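Local coordinates for bluetongue virus COAT protein VP7 (PDB 1BVP) that forms, as a homotrimer, the capsomers that coat the VP3 scaffold of the virus core, and is implicated in binding to the host cell surface, at residues A[210-215]-A[229-234]; A[149-154]-A[169-174]; A[186-191]-A[217-222]. One frame throughout, in Å; residues are numbered along the deposited sequence.

From the N terminus, contact 2 closes first: strand 149-155 and the segment 169-174 meet across a loop that includes strand 158-163, and the loop is complete before the others open. Contacts 1 and 3 then cross. Segment 186-191 opens contact 3, 210-215 opens contact 1, 217-222 closes contact 3 and 229-234 closes contact 1. Contact 1 pairs the two middle strands of the four-stranded sheet of the beta sandwich, and contacts 2 and 3 tie that side to the larger sheet at two places. Strands 168-170 and 231-234 are neighbours, joining contacts 1 and 2; a backbone hydrogen bond, M217 N to V210 O, joins contacts 1 and 3.

Contact 1: A[210-215]-A[229-234]; sequences VSVGGV and AALHVH
V210 to V212 and L231 to H234 are adjacent antiparallel strands of the four-stranded sheet in the beta sandwich of VP7. S211 and H232 form the hydrogen-bonded pair: S211 N donates to H232 O at 2.9 Å, and the return bond from H232 N to S211 O is the straighter, 167° at the hydrogen. Both acceptors are met in their carbonyl planes. On the inner face V212 and L231 run alongside each other as a non-hydrogen-bonded pair. L231 CG is anti to its backbone N (chi1 -158°), and its CD1 rests against V212 CG2 at 3.6 Å. Beside them V210 CG2 reaches V233 CG1 at 4.3 Å. W225 of strand 223-225 covers V212 and L231. On the other face S211 OG comes within 3.4 Å of H232 CB, alongside the root of the imidazole, whose ND1 is hydrogen-bonded to D170 OD1 of the next strand. Beyond the paired residues a type I' turn from V212 to V215 leads into strand 215-217. It is closed in both directions, V212 N to V215 O and V215 N to V212 O, while its first inner residue donates, G213 N to A230 O at 2.9 Å.

Contact 2: A[149-154]-A[169-174]; sequences VTAVVC and GDVQQI
Apolar packing carries most of this contact. V149, A151 and V153 stand on one side of strand 149-155, and the chain leaving strand 168-170 meets them with V171 and I174. A151 is the middle of the row: its CB turns toward the other segment and meets V171 CG2 at 4.1 Å and, more loosely, I174 CG2 at 4.5 Å. At one end V149 spreads its two methyls, CG1 over the backbone of G169, 4.0 Å from its N, and CG2 toward the same V171 methyl that touches A151. At the other end I174 points across with CG1 anti to the backbone N (chi1 -177°) and chi2 of 71° carrying CD1 toward V153, while CG2 faces A151; the I174 and V153 side chains meet at a slant, I174 CD1 4.2 Å from V153 CG1. I159 of strand 158-163 also packs on I174, and L163 on V149.

The polar bonds that shape the turn lie within 169-174. I174 N reaches back to V171 O at 3.3 Å, closing the turn that brings I174 round onto the same apolar row as V171. The Q173 side chain folds back as well: NE2 donates to D170 O at 3.0 Å, with the acceptor near the amide plane of Q173 but the donor well above the carbonyl plane of D170, off its lone pairs.

Each side is bonded to its own sheet: V171 through its backbone to L231, and the Q172 side chain, OE1, to L231 N; T150 and V152 bond to S162 and Q160 in the larger one. The turn after strand 168-170 thus closes against strand 149-155 where the two sheets come close, in the jelly-roll sandwich of the VP7 upper domain.

Contact 3: A[186-191]-A[217-222]; sequences LVWRRI and MRAGRI
A loop between strands 215-217 and 223-225 folds onto strand 183-195 of the larger sheet in the VP7 beta sandwich, and W188 is its anchor. A chi1 of 77° tucks CG between the N and C of its own backbone, and the indole meets the loop with one edge and one face. Its N-H at the edge donates to M217 O, NE1 to O 2.9 Å; the oxygen lies near the ring plane, whereas NE1 stands well above the carbonyl plane of M217. Over one face sits A219, its CB 3.5 Å from the centroid of the six-membered ring and 12° off the normal, a CH-pi contact. The backbone of W188 is held too: G220 N donates to W188 O at 3.1 Å, in the carbonyl plane. G220 has positive phi (69°), and the chain turns there toward I222, whose CA-H approaches L186 O with CA 3.3 Å away. V187 fills in between, CG2 on G220 CA at 4.0 Å and CG1 against I222 CG1 at 4.2 Å.

V187 CG2 also lies over one face of the R189 guanidinium, which bonds to L130 O and T132 OG1 of a second subunit, while R190 forms a salt bridge with E134 of the same second subunit. A connecting loop thus packs on a strand of a jelly-roll sandwich, beside the point where the sheet continues into that subunit.

Contact 1: A[210-215]-A[229-234]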
ATOM      1  N   VAL A 210       0.938 -30.487 -16.349  1.00 35.52           N
ATOM      2  CA  VAL A 210      -0.184 -29.903 -15.610  1.00 29.81           C
ATOM      3  C   VAL A 210      -1.021 -29.226 -16.700  1.00 26.48           C
ATOM      4  O   VAL A 210      -0.480 -28.615 -17.630  1.00 28.25           O
ATOM      5  CB  VAL A 210       0.278 -28.850 -14.561  1.00 24.14           C
ATOM      6  CG1 VAL A 210      -0.934 -28.266 -13.861  1.00 18.47           C
ATOM      7  CG2 VAL A 210       1.186 -29.497 -13.524  1.00 19.10           C
ATOM      8  N   SER A 211      -2.323 -29.444 -16.674  1.00 24.15           N
ATOM      9  CA  SER A 211      -3.168 -28.833 -17.678  1.00 27.51           C
ATOM     10  C   SER A 211      -4.380 -28.241 -16.967  1.00 29.68           C
ATOM     11  O   SER A 211      -4.834 -28.763 -15.919  1.00 25.10           O
ATOM     12  CB  SER A 211      -3.585 -29.855 -18.739  1.00 30.40           C
ATOM     13  OG  SER A 211      -4.599 -30.716 -18.240  1.00 38.34           O
ATOM     14  N   VAL A 212      -4.843 -27.107 -17.488  1.00 30.21           N
ATOM     15  CA  VAL A 212      -5.986 -26.417 -16.906  1.00 33.87           C
ATOM     16  C   VAL A 212      -7.088 -26.395 -17.936  1.00 34.42           C
ATOM     17  O   VAL A 212      -6.885 -25.896 -19.038  1.00 33.81           O
ATOM     18  CB  VAL A 212      -5.637 -24.966 -16.483  1.00 33.37           C
ATOM     19  CG1 VAL A 212      -6.859 -24.329 -15.862  1.00 31.15           C
ATOM     20  CG2 VAL A 212      -4.469 -24.953 -15.464  1.00 29.28           C
ATOM     21  N   GLY A 213      -8.241 -26.965 -17.590  1.00 35.92           N
ATOM     22  CA  GLY A 213      -9.350 -27.026 -18.530  1.00 37.52           C
ATOM     23  C   GLY A 213      -8.968 -27.687 -19.859  1.00 40.98           C
ATOM     24  O   GLY A 213      -9.422 -27.264 -20.923  1.00 45.60           O
ATOM     25  N   GLY A 214      -8.087 -28.684 -19.812  1.00 38.00           N
ATOM     26  CA  GLY A 214      -7.682 -29.365 -21.028  1.00 33.96           C
ATOM     27  C   GLY A 214      -6.476 -28.792 -21.744  1.00 36.71           C
ATOM     28  O   GLY A 214      -5.875 -29.468 -22.578  1.00 44.47           O
ATOM     29  N   VAL A 215      -6.125 -27.545 -21.469  1.00 36.38           N
ATOM     30  CA  VAL A 215      -4.963 -26.953 -22.123  1.00 35.37           C
ATOM     31  C   VAL A 215      -3.679 -27.084 -21.271  1.00 32.31           C
ATOM     32  O   VAL A 215      -3.683 -26.968 -20.045  1.00 33.09           O
ATOM     33  CB  VAL A 215      -5.250 -25.487 -22.646  1.00 33.68           C
ATOM     34  CG1 VAL A 215      -6.119 -24.717 -21.683  1.00 37.30           C
ATOM     35  CG2 VAL A 215      -3.947 -24.728 -22.893  1.00 34.71           C
ATOM     36  N   ALA A 229     -12.449 -24.957 -13.655  1.00 31.13           N
ATOM     37  CA  ALA A 229     -11.869 -25.810 -14.695  1.00 28.81           C
ATOM     38  C   ALA A 229     -10.976 -26.861 -14.062  1.00 34.96           C
ATOM     39  O   ALA A 229     -10.292 -26.584 -13.078  1.00 34.23           O
ATOM     40  CB  ALA A 229     -11.063 -24.978 -15.673  1.00 21.67           C
ATOM     41  N   ALA A 230     -10.942 -28.048 -14.658  1.00 41.35           N
ATOM     42  CA  ALA A 230     -10.137 -29.150 -14.128  1.00 35.44           C
ATOM     43  C   ALA A 230      -8.635 -28.905 -14.157  1.00 30.00           C
ATOM     44  O   ALA A 230      -8.053 -28.475 -15.172  1.00 29.29           O
ATOM     45  CB  ALA A 230     -10.476 -30.427 -14.835  1.00 36.68           C
ATOM     46  N   LEU A 231      -8.024 -29.188 -13.016  1.00 25.49           N
ATOM     47  CA  LEU A 231      -6.590 -29.027 -12.807  1.00 27.33           C
ATOM     48  C   LEU A 231      -6.068 -30.453 -12.861  1.00 27.33           C
ATOM     49  O   LEU A 231      -6.146 -31.202 -11.875  1.00 26.01           O
ATOM     50  CB  LEU A 231      -6.383 -28.433 -11.425  1.00 27.67           C
ATOM     51  CG  LEU A 231      -5.076 -27.724 -11.216  1.00 23.62           C
ATOM     52  CD1 LEU A 231      -4.844 -26.812 -12.375  1.00 29.45           C
ATOM     53  CD2 LEU A 231      -5.219 -26.936  -9.955  1.00 27.33           C
ATOM     54  N   HIS A 232      -5.533 -30.812 -14.018  1.00 26.45           N
ATOM     55  CA  HIS A 232      -5.096 -32.165 -14.281  1.00 26.05           C
ATOM     56  C   HIS A 232      -3.589 -32.417 -14.331  1.00 28.02           C
ATOM     57  O   HIS A 232      -2.878 -31.893 -15.195  1.00 28.94           O
ATOM     58  CB  HIS A 232      -5.752 -32.579 -15.591  1.00 34.41           C
ATOM     59  CG  HIS A 232      -5.639 -34.038 -15.899  1.00 42.41           C
ATOM     60  ND1 HIS A 232      -6.406 -34.996 -15.264  1.00 41.54           N
ATOM     61  CD2 HIS A 232      -4.875 -34.702 -16.802  1.00 41.48           C
ATOM     62  CE1 HIS A 232      -6.122 -36.184 -15.767  1.00 40.10           C
ATOM     63  NE2 HIS A 232      -5.197 -36.034 -16.700  1.00 41.95           N
ATOM     64  N   VAL A 233      -3.104 -33.251 -13.415  1.00 30.86           N
ATOM     65  CA  VAL A 233      -1.683 -33.588 -13.390  1.00 30.49           C
ATOM     66  C   VAL A 233      -1.466 -34.975 -14.019  1.00 29.13           C
ATOM     67  O   VAL A 233      -2.251 -35.900 -13.805  1.00 29.39           O
ATOM     68  CB  VAL A 233      -1.110 -33.592 -11.969  1.00 30.35           C
ATOM     69  CG1 VAL A 233       0.396 -33.410 -12.045  1.00 29.45           C
ATOM     70  CG2 VAL A 233      -1.754 -32.494 -11.116  1.00 28.29           C
ATOM     71  N   HIS A 234      -0.425 -35.096 -14.832  1.00 28.24           N
ATOM     72  CA  HIS A 234      -0.104 -36.344 -15.506  1.00 32.76           C
ATOM     73  C   HIS A 234       1.402 -36.649 -15.453  1.00 33.08           C
ATOM     74  O   HIS A 234       2.236 -35.814 -15.846  1.00 29.56           O
ATOM     75  CB  HIS A 234      -0.571 -36.268 -16.967  1.00 41.62           C
ATOM     76  CG  HIS A 234      -0.219 -37.468 -17.795  1.00 46.66           C
ATOM     77  ND1 HIS A 234      -0.258 -38.759 -17.303  1.00 48.92           N
ATOM     78  CD2 HIS A 234       0.185 -37.569 -19.087  1.00 46.95           C
ATOM     79  CE1 HIS A 234       0.108 -39.605 -18.254  1.00 48.03           C
ATOM     80  NE2 HIS A 234       0.383 -38.909 -19.345  1.00 45.93           N
TER

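Contact 2: A[149-154]-A[169-174]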
ATOM      1  N   VAL A 149      -2.475 -40.728  -7.218  1.00 32.58           N
ATOM      2  CA  VAL A 149      -2.055 -39.331  -7.100  1.00 29.12           C
ATOM      3  C   VAL A 149      -2.677 -38.821  -5.812  1.00 25.05           C
ATOM      4  O   VAL A 149      -3.813 -39.180  -5.491  1.00 21.13           O
ATOM      5  CB  VAL A 149      -2.420 -38.416  -8.339  1.00 28.84           C
ATOM      6  CG1 VAL A 149      -2.796 -39.235  -9.542  1.00 28.49           C
ATOM      7  CG2 VAL A 149      -3.467 -37.387  -8.005  1.00 29.91           C
ATOM      8  N   THR A 150      -1.864 -38.132  -5.008  1.00 22.61           N
ATOM      9  CA  THR A 150      -2.310 -37.548  -3.749  1.00 21.62           C
ATOM     10  C   THR A 150      -1.766 -36.122  -3.599  1.00 27.71           C
ATOM     11  O   THR A 150      -0.535 -35.897  -3.644  1.00 28.63           O
ATOM     12  CB  THR A 150      -1.905 -38.404  -2.548  1.00 19.91           C
ATOM     13  OG1 THR A 150      -2.601 -39.650  -2.615  1.00 26.96           O
ATOM     14  CG2 THR A 150      -2.291 -37.722  -1.244  1.00 14.94           C
ATOM     15  N   ALA A 151      -2.715 -35.178  -3.509  1.00 30.76           N
ATOM     16  CA  ALA A 151      -2.461 -33.742  -3.348  1.00 23.33           C
ATOM     17  C   ALA A 151      -2.591 -33.436  -1.875  1.00 21.07           C
ATOM     18  O   ALA A 151      -3.548 -33.848  -1.216  1.00 18.27           O
ATOM     19  CB  ALA A 151      -3.467 -32.939  -4.117  1.00 20.80           C
ATOM     20  N   VAL A 152      -1.704 -32.607  -1.375  1.00 22.71           N
ATOM     21  CA  VAL A 152      -1.736 -32.323   0.040  1.00 21.26           C
ATOM     22  C   VAL A 152      -1.213 -30.867   0.275  1.00 19.89           C
ATOM     23  O   VAL A 152      -0.441 -30.362  -0.551  1.00 18.81           O
ATOM     24  CB  VAL A 152      -0.877 -33.475   0.683  1.00 16.25           C
ATOM     25  CG1 VAL A 152       0.478 -33.013   1.148  1.00 13.94           C
ATOM     26  CG2 VAL A 152      -1.628 -34.184   1.701  1.00 17.07           C
ATOM     27  N   VAL A 153      -1.657 -30.173   1.333  1.00 16.03           N
ATOM     28  CA  VAL A 153      -1.154 -28.812   1.550  1.00 13.34           C
ATOM     29  C   VAL A 153       0.149 -28.807   2.331  1.00 16.98           C
ATOM     30  O   VAL A 153       0.244 -29.471   3.361  1.00 14.76           O
ATOM     31  CB  VAL A 153      -2.213 -27.741   2.169  1.00 12.84           C
ATOM     32  CG1 VAL A 153      -3.632 -28.245   2.168  1.00  9.06           C
ATOM     33  CG2 VAL A 153      -1.796 -27.207   3.547  1.00  8.66           C
ATOM     34  N   CYS A 154       1.133 -28.036   1.860  1.00 14.46           N
ATOM     35  CA  CYS A 154       2.408 -27.959   2.525  1.00 14.35           C
ATOM     36  C   CYS A 154       2.858 -26.576   2.952  1.00 21.58           C
ATOM     37  O   CYS A 154       4.008 -26.369   3.349  1.00 27.86           O
ATOM     38  CB  CYS A 154       3.465 -28.598   1.657  1.00 12.64           C
ATOM     39  SG  CYS A 154       3.495 -28.015   0.013  1.00 18.65           S
ATOM     40  N   GLY A 169      -4.505 -37.611 -12.721  1.00 40.24           N
ATOM     41  CA  GLY A 169      -5.664 -37.301 -11.899  1.00 36.39           C
ATOM     42  C   GLY A 169      -5.981 -35.822 -11.827  1.00 36.03           C
ATOM     43  O   GLY A 169      -5.224 -34.971 -12.305  1.00 38.26           O
ATOM     44  N   ASP A 170      -7.158 -35.523 -11.294  1.00 37.79           N
ATOM     45  CA  ASP A 170      -7.627 -34.150 -11.148  1.00 36.82           C
ATOM     46  C   ASP A 170      -7.291 -33.719  -9.730  1.00 39.02           C
ATOM     47  O   ASP A 170      -7.509 -34.455  -8.768  1.00 40.20           O
ATOM     48  CB  ASP A 170      -9.135 -34.057 -11.408  1.00 34.25           C
ATOM     49  CG  ASP A 170      -9.485 -34.034 -12.904  1.00 35.49           C
ATOM     50  OD1 ASP A 170      -8.561 -34.032 -13.780  1.00 30.01           O
ATOM     51  OD2 ASP A 170     -10.714 -34.000 -13.191  1.00 36.85           O
ATOM     52  N   VAL A 171      -6.869 -32.478  -9.589  1.00 38.78           N
ATOM     53  CA  VAL A 171      -6.432 -31.991  -8.306  1.00 35.46           C
ATOM     54  C   VAL A 171      -7.232 -30.798  -7.725  1.00 35.64           C
ATOM     55  O   VAL A 171      -7.110 -30.473  -6.539  1.00 35.51           O
ATOM     56  CB  VAL A 171      -4.929 -31.726  -8.471  1.00 34.30           C
ATOM     57  CG1 VAL A 171      -4.474 -30.595  -7.666  1.00 42.08           C
ATOM     58  CG2 VAL A 171      -4.183 -32.961  -8.128  1.00 29.36           C
ATOM     59  N   GLN A 172      -8.151 -30.245  -8.509  1.00 31.55           N
ATOM     60  CA  GLN A 172      -8.929 -29.088  -8.075  1.00 27.41           C
ATOM     61  C   GLN A 172      -9.663 -29.085  -6.743  1.00 27.85           C
ATOM     62  O   GLN A 172      -9.753 -28.041  -6.124  1.00 37.46           O
ATOM     63  CB  GLN A 172      -9.939 -28.712  -9.125  1.00 27.89           C
ATOM     64  CG  GLN A 172     -10.939 -29.804  -9.363  1.00 29.31           C
ATOM     65  CD  GLN A 172     -10.635 -30.584 -10.608  1.00 30.68           C
ATOM     66  OE1 GLN A 172      -9.497 -30.588 -11.113  1.00 29.45           O
ATOM     67  NE2 GLN A 172     -11.665 -31.201 -11.158  1.00 33.97           N
ATOM     68  N   GLN A 173     -10.215 -30.208  -6.303  1.00 23.37           N
ATOM     69  CA  GLN A 173     -10.974 -30.207  -5.059  1.00 25.54           C
ATOM     70  C   GLN A 173     -10.232 -29.796  -3.810  1.00 23.03           C
ATOM     71  O   GLN A 173     -10.866 -29.435  -2.814  1.00 24.97           O
ATOM     72  CB  GLN A 173     -11.757 -31.517  -4.832  1.00 41.18           C
ATOM     73  CG  GLN A 173     -10.980 -32.823  -5.032  1.00 64.57           C
ATOM     74  CD  GLN A 173     -10.582 -33.118  -6.512  1.00 77.61           C
ATOM     75  OE1 GLN A 173     -11.187 -32.600  -7.470  1.00 78.99           O
ATOM     76  NE2 GLN A 173      -9.553 -33.956  -6.684  1.00 81.44           N
ATOM     77  N   ILE A 174      -8.903 -29.829  -3.849  1.00 20.59           N
ATOM     78  CA  ILE A 174      -8.088 -29.455  -2.671  1.00 21.16           C
ATOM     79  C   ILE A 174      -8.234 -27.935  -2.447  1.00 25.52           C
ATOM     80  O   ILE A 174      -8.170 -27.439  -1.308  1.00 29.14           O
ATOM     81  CB  ILE A 174      -6.572 -29.894  -2.887  1.00 19.14           C
ATOM     82  CG1 ILE A 174      -5.690 -29.598  -1.682  1.00 18.09           C
ATOM     83  CG2 ILE A 174      -5.955 -29.195  -4.080  1.00 22.39           C
ATOM     84  CD1 ILE A 174      -5.949 -30.465  -0.511  1.00 22.07           C
TER

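Contact 3: A[186-191]-A[217-222]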
ATOM      1  N   LEU A 186      -1.810 -19.281 -10.088  1.00 19.52           N
ATOM      2  CA  LEU A 186      -0.940 -20.402  -9.850  1.00 16.26           C
ATOM      3  C   LEU A 186       0.373 -20.410 -10.591  1.00 17.26           C
ATOM      4  O   LEU A 186       0.517 -19.776 -11.633  1.00 22.11           O
ATOM      5  CB  LEU A 186      -1.674 -21.631 -10.376  1.00  9.73           C
ATOM      6  CG  LEU A 186      -2.631 -22.421  -9.524  1.00 12.33           C
ATOM      7  CD1 LEU A 186      -3.095 -21.649  -8.332  1.00 15.46           C
ATOM      8  CD2 LEU A 186      -3.757 -22.864 -10.386  1.00 10.89           C
ATOM      9  N   VAL A 187       1.340 -21.114 -10.019  1.00 14.73           N
ATOM     10  CA  VAL A 187       2.582 -21.421 -10.728  1.00 21.16           C
ATOM     11  C   VAL A 187       2.983 -22.790 -10.199  1.00 19.72           C
ATOM     12  O   VAL A 187       2.838 -23.050  -9.001  1.00 19.14           O
ATOM     13  CB  VAL A 187       3.721 -20.330 -10.768  1.00 20.14           C
ATOM     14  CG1 VAL A 187       3.392 -19.136  -9.962  1.00 25.07           C
ATOM     15  CG2 VAL A 187       5.074 -20.944 -10.467  1.00 14.09           C
ATOM     16  N   TRP A 188       3.226 -23.729 -11.123  1.00 23.67           N
ATOM     17  CA  TRP A 188       3.606 -25.108 -10.734  1.00 20.11           C
ATOM     18  C   TRP A 188       5.042 -25.427 -11.065  1.00 17.94           C
ATOM     19  O   TRP A 188       5.607 -24.936 -12.049  1.00 14.26           O
ATOM     20  CB  TRP A 188       2.660 -26.184 -11.312  1.00 16.48           C
ATOM     21  CG  TRP A 188       2.857 -26.525 -12.778  1.00 22.63           C
ATOM     22  CD1 TRP A 188       2.264 -25.928 -13.858  1.00 19.93           C
ATOM     23  CD2 TRP A 188       3.740 -27.526 -13.320  1.00 29.44           C
ATOM     24  NE1 TRP A 188       2.732 -26.477 -15.032  1.00 16.98           N
ATOM     25  CE2 TRP A 188       3.640 -27.455 -14.733  1.00 25.78           C
ATOM     26  CE3 TRP A 188       4.595 -28.487 -12.746  1.00 28.79           C
ATOM     27  CZ2 TRP A 188       4.369 -28.295 -15.577  1.00 26.02           C
ATOM     28  CZ3 TRP A 188       5.309 -29.322 -13.583  1.00 26.86           C
ATOM     29  CH2 TRP A 188       5.195 -29.219 -14.985  1.00 24.43           C
ATOM     30  N   ARG A 189       5.664 -26.196 -10.187  1.00 22.82           N
ATOM     31  CA  ARG A 189       7.052 -26.576 -10.387  1.00 20.68           C
ATOM     32  C   ARG A 189       7.249 -28.081 -10.154  1.00 23.18           C
ATOM     33  O   ARG A 189       6.449 -28.749  -9.468  1.00 24.25           O
ATOM     34  CB  ARG A 189       7.909 -25.810  -9.392  1.00 16.27           C
ATOM     35  CG  ARG A 189       7.814 -24.333  -9.509  1.00 12.57           C
ATOM     36  CD  ARG A 189       8.612 -23.654  -8.429  1.00 16.94           C
ATOM     37  NE  ARG A 189       8.419 -22.197  -8.432  1.00 25.18           N
ATOM     38  CZ  ARG A 189       7.468 -21.550  -7.744  1.00 20.56           C
ATOM     39  NH1 ARG A 189       6.611 -22.216  -6.981  1.00 17.05           N
ATOM     40  NH2 ARG A 189       7.360 -20.231  -7.818  1.00 15.95           N
ATOM     41  N   ARG A 190       8.270 -28.628 -10.794  1.00 23.22           N
ATOM     42  CA  ARG A 190       8.652 -30.029 -10.581  1.00 22.88           C
ATOM     43  C   ARG A 190       9.513 -29.999  -9.314  1.00 18.76           C
ATOM     44  O   ARG A 190      10.393 -29.123  -9.199  1.00 18.07           O
ATOM     45  CB  ARG A 190       9.547 -30.538 -11.726  1.00 21.00           C
ATOM     46  CG  ARG A 190       8.788 -31.205 -12.834  1.00 26.87           C
ATOM     47  CD  ARG A 190       9.680 -31.540 -14.012  1.00 35.96           C
ATOM     48  NE  ARG A 190       9.953 -30.387 -14.876  1.00 39.73           N
ATOM     49  CZ  ARG A 190      11.161 -29.839 -14.997  1.00 45.00           C
ATOM     50  NH1 ARG A 190      12.199 -30.353 -14.314  1.00 43.88           N
ATOM     51  NH2 ARG A 190      11.327 -28.755 -15.753  1.00 44.53           N
ATOM     52  N   ILE A 191       9.221 -30.853  -8.329  1.00 15.93           N
ATOM     53  CA  ILE A 191      10.083 -30.913  -7.135  1.00 19.49           C
ATOM     54  C   ILE A 191      11.205 -31.874  -7.573  1.00 25.34           C
ATOM     55  O   ILE A 191      11.017 -33.092  -7.655  1.00 26.14           O
ATOM     56  CB  ILE A 191       9.366 -31.467  -5.898  1.00 17.31           C
ATOM     57  CG1 ILE A 191       8.112 -30.635  -5.589  1.00 12.77           C
ATOM     58  CG2 ILE A 191      10.311 -31.421  -4.694  1.00 15.35           C
ATOM     59  CD1 ILE A 191       7.320 -31.137  -4.394  1.00  6.70           C
ATOM     60  N   MET A 217      -0.248 -26.287 -19.521  1.00 30.73           N
ATOM     61  CA  MET A 217       0.434 -25.135 -18.945  1.00 25.84           C
ATOM     62  C   MET A 217       1.891 -25.401 -18.567  1.00 28.02           C
ATOM     63  O   MET A 217       2.197 -26.402 -17.931  1.00 33.43           O
ATOM     64  CB  MET A 217      -0.327 -24.626 -17.715  1.00 26.85           C
ATOM     65  CG  MET A 217      -1.837 -24.312 -17.925  1.00 33.13           C
ATOM     66  SD  MET A 217      -2.314 -22.990 -19.141  1.00 32.95           S
ATOM     67  CE  MET A 217      -0.696 -22.067 -19.414  1.00 37.64           C
ATOM     68  N   ARG A 218       2.788 -24.507 -18.977  1.00 29.92           N
ATOM     69  CA  ARG A 218       4.207 -24.609 -18.656  1.00 32.18           C
ATOM     70  C   ARG A 218       4.461 -24.384 -17.176  1.00 32.40           C
ATOM     71  O   ARG A 218       3.702 -23.704 -16.486  1.00 38.44           O
ATOM     72  CB  ARG A 218       4.995 -23.550 -19.393  1.00 41.94           C
ATOM     73  CG  ARG A 218       4.965 -23.665 -20.887  1.00 63.62           C
ATOM     74  CD  ARG A 218       6.099 -22.831 -21.450  1.00 79.92           C
ATOM     75  NE  ARG A 218       7.311 -23.048 -20.652  1.00 91.44           N
ATOM     76  CZ  ARG A 218       8.471 -22.433 -20.851  1.00 95.49           C
ATOM     77  NH1 ARG A 218       8.606 -21.546 -21.838  1.00 94.93           N
ATOM     78  NH2 ARG A 218       9.499 -22.710 -20.054  1.00 97.03           N
ATOM     79  N   ALA A 219       5.572 -24.904 -16.691  1.00 31.84           N
ATOM     80  CA  ALA A 219       5.907 -24.723 -15.296  1.00 25.51           C
ATOM     81  C   ALA A 219       6.606 -23.390 -15.201  1.00 25.30           C
ATOM     82  O   ALA A 219       7.164 -22.908 -16.196  1.00 23.76           O
ATOM     83  CB  ALA A 219       6.819 -25.806 -14.843  1.00 22.79           C
ATOM     84  N   GLY A 220       6.559 -22.798 -14.009  1.00 24.81           N
ATOM     85  CA  GLY A 220       7.221 -21.529 -13.749  1.00 22.15           C
ATOM     86  C   GLY A 220       6.688 -20.273 -14.403  1.00 20.54           C
ATOM     87  O   GLY A 220       7.420 -19.311 -14.556  1.00 24.14           O
ATOM     88  N   ARG A 221       5.412 -20.275 -14.753  1.00 22.30           N
ATOM     89  CA  ARG A 221       4.752 -19.154 -15.386  1.00 25.34           C
ATOM     90  C   ARG A 221       3.416 -19.050 -14.670  1.00 29.99           C
ATOM     91  O   ARG A 221       2.800 -20.086 -14.327  1.00 34.71           O
ATOM     92  CB  ARG A 221       4.504 -19.440 -16.880  1.00 32.13           C
ATOM     93  CG  ARG A 221       5.414 -18.677 -17.835  1.00 46.55           C
ATOM     94  CD  ARG A 221       6.812 -19.275 -17.887  1.00 63.70           C
ATOM     95  NE  ARG A 221       7.859 -18.264 -18.076  1.00 76.75           N
ATOM     96  CZ  ARG A 221       9.128 -18.385 -17.662  1.00 82.60           C
ATOM     97  NH1 ARG A 221       9.553 -19.486 -17.026  1.00 79.49           N
ATOM     98  NH2 ARG A 221       9.974 -17.371 -17.846  1.00 85.17           N
ATOM     99  N   ILE A 222       2.982 -17.815 -14.422  1.00 30.16           N
ATOM    100  CA  ILE A 222       1.702 -17.570 -13.750  1.00 25.78           C
ATOM    101  C   ILE A 222       0.522 -18.007 -14.595  1.00 22.53           C
ATOM    102  O   ILE A 222       0.438 -17.688 -15.779  1.00 24.52           O
ATOM    103  CB  ILE A 222       1.517 -16.084 -13.362  1.00 17.65           C
ATOM    104  CG1 ILE A 222       2.557 -15.719 -12.322  1.00 17.62           C
ATOM    105  CG2 ILE A 222       0.175 -15.878 -12.693  1.00 11.78           C
ATOM    106  CD1 ILE A 222       2.652 -14.265 -12.082  1.00 23.05           C
TER